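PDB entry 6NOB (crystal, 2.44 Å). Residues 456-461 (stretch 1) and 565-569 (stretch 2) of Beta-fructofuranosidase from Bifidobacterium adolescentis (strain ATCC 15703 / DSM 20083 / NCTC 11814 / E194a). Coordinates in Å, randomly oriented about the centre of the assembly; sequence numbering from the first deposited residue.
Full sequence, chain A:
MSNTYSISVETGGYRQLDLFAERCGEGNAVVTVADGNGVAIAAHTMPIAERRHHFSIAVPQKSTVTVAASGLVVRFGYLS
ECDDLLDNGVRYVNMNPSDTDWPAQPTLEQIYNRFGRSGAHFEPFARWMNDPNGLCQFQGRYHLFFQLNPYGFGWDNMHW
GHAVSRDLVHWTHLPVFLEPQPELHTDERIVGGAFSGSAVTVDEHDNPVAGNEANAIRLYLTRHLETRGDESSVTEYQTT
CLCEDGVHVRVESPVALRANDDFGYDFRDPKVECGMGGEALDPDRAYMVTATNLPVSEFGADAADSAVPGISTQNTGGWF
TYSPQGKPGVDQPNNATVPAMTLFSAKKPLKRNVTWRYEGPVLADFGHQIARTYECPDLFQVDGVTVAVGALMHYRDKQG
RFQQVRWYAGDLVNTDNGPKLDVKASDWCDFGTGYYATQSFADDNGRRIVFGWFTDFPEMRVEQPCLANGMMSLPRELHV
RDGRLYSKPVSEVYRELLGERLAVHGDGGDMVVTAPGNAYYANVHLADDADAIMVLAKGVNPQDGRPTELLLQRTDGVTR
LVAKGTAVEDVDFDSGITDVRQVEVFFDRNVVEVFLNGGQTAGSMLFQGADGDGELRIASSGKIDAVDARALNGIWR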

# COMPACT_ATOMS: atom_id res chain seq x y z
N ASP A 456 -3.83 -5.26 8.43
CA ASP A 456 -4.66 -5.38 9.63
C ASP A 456 -3.94 -6.12 10.75
O ASP A 456 -4.36 -7.18 11.21
CB ASP A 456 -5.99 -6.06 9.29
CG ASP A 456 -6.98 -6.01 10.44
OD1 ASP A 456 -6.88 -5.06 11.25
OD2 ASP A 456 -7.83 -6.91 10.53
N PHE A 457 -2.84 -5.54 11.21
CA PHE A 457 -2.20 -6.03 12.43
C PHE A 457 -3.07 -5.77 13.67
O PHE A 457 -3.10 -6.62 14.56
CB PHE A 457 -0.82 -5.41 12.60
CG PHE A 457 0.18 -5.85 11.57
CD1 PHE A 457 0.05 -7.07 10.93
CD2 PHE A 457 1.26 -5.04 11.23
CE1 PHE A 457 0.97 -7.48 9.98
CE2 PHE A 457 2.18 -5.44 10.28
CZ PHE A 457 2.03 -6.66 9.65
N PRO A 458 -3.78 -4.64 13.77
CA PRO A 458 -4.71 -4.47 14.91
C PRO A 458 -5.90 -5.41 14.92
O PRO A 458 -6.70 -5.36 15.86
CB PRO A 458 -5.18 -3.01 14.75
CG PRO A 458 -4.09 -2.34 14.01
CD PRO A 458 -3.59 -3.37 13.04
N GLU A 459 -6.05 -6.27 13.90
CA GLU A 459 -7.14 -7.24 13.84
C GLU A 459 -8.50 -6.55 13.93
O GLU A 459 -9.39 -6.97 14.68
CB GLU A 459 -6.99 -8.31 14.93
CG GLU A 459 -5.61 -8.91 15.01
CD GLU A 459 -5.53 -10.12 15.92
OE1 GLU A 459 -6.57 -10.48 16.52
OE2 GLU A 459 -4.44 -10.70 16.03
N MET A 460 -8.66 -5.49 13.15
CA MET A 460 -9.90 -4.72 13.13
C MET A 460 -10.84 -5.13 12.00
O MET A 460 -11.97 -4.65 11.96
CB MET A 460 -9.59 -3.22 13.02
CG MET A 460 -9.11 -2.61 14.33
SD MET A 460 -10.44 -2.47 15.53
CE MET A 460 -9.52 -2.03 17.00
N ARG A 461 -10.40 -6.01 11.10
CA ARG A 461 -11.20 -6.41 9.95
C ARG A 461 -11.78 -7.80 10.17
O ARG A 461 -11.10 -8.70 10.68
CB ARG A 461 -10.35 -6.39 8.68
CG ARG A 461 -9.84 -5.01 8.31
CD ARG A 461 -8.92 -5.05 7.11
NE ARG A 461 -8.54 -3.72 6.66
CZ ARG A 461 -7.38 -3.42 6.09
NH1 ARG A 461 -6.46 -4.36 5.91
NH2 ARG A 461 -7.12 -2.17 5.72
N GLY A 565 -8.19 -2.34 24.65
CA GLY A 565 -9.18 -3.31 24.25
C GLY A 565 -8.91 -4.01 22.93
O GLY A 565 -9.60 -4.99 22.62
N THR A 566 -7.93 -3.55 22.16
CA THR A 566 -7.60 -4.13 20.87
C THR A 566 -6.57 -5.25 21.03
O THR A 566 -6.01 -5.47 22.11
CB THR A 566 -7.07 -3.07 19.92
OG1 THR A 566 -5.68 -2.84 20.21
CG2 THR A 566 -7.83 -1.77 20.10
N ALA A 567 -6.33 -5.96 19.93
CA ALA A 567 -5.33 -7.02 19.91
C ALA A 567 -3.91 -6.49 20.04
O ALA A 567 -2.99 -7.28 20.29
CB ALA A 567 -5.46 -7.84 18.63
N VAL A 568 -3.69 -5.18 19.88
CA VAL A 568 -2.36 -4.60 20.00
C VAL A 568 -2.34 -3.65 21.19
O VAL A 568 -1.56 -2.69 21.22
CB VAL A 568 -1.96 -3.88 18.70
CG1 VAL A 568 -1.83 -4.88 17.56
CG2 VAL A 568 -2.97 -2.79 18.35
N GLU A 569 -3.19 -3.92 22.19
CA GLU A 569 -3.21 -3.10 23.40
C GLU A 569 -1.88 -3.17 24.15
O GLU A 569 -1.53 -2.22 24.86
CB GLU A 569 -4.36 -3.55 24.30
CG GLU A 569 -4.54 -2.73 25.56
CD GLU A 569 -5.62 -3.27 26.47
OE1 GLU A 569 -6.15 -2.50 27.29
OE2 GLU A 569 -5.94 -4.48 26.37
O HOH W 1 -8.40 -5.75 17.86

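This is a small contact between two type I beta turns and the residue after one of them, packed through van der Waals touches and joined by a single bridging water, with no direct hydrogen bond from one stretch to the other. The two stretches bury 233 Å² in all, both sides summed; the turns run from Asp456 to Glu459 and from Thr566 to Glu569, and the backbones come nearest at Pro458 and Val568, whose CA atoms lie 5.6 Å apart.

Each turn is held in shape from within. Asp456 OD1 accepts a hydrogen bond from Met460 N at 2.6 Å and Asp456 OD2 one from Arg461 N at 2.8 Å, so one carboxylate gathers the backbone that follows the turn; the turn's own bond, Glu459 N to Asp456 O at 3.3 Å, is weak. Within the second stretch, Thr566 OG1 accepts from Val568 N at 3.1 Å, and Glu569 N donates to Thr566 O at 3.2 Å.

The packing itself is made largely by methyl groups. Thr566, Ala567 and Val568 all direct their CA-to-CB bonds toward stretch 1. Val568, in the m rotamer, sets CG1 3.7 Å from Phe457 O and 3.9 Å from Pro458 CA, while its CG2 lies 4.2 Å from Pro458 CB. Ala567 CB sits 3.5 Å from Glu459 CD and 3.9 Å from Pro458 O. The CA-to-CB bond of Met460 points sideways, but the end of the side chain comes nearer, bringing CE to 3.5 Å from Thr566 CG2.

The polar link is the water, which donates to Pro458 O at 2.7 Å and accepts from Ala567 N at 2.9 Å, pairing two backbone groups that do not meet directly. The rule to read here is that internally braced turns can meet through methyl groups, with one water linking a carbonyl of one to an amide of the other.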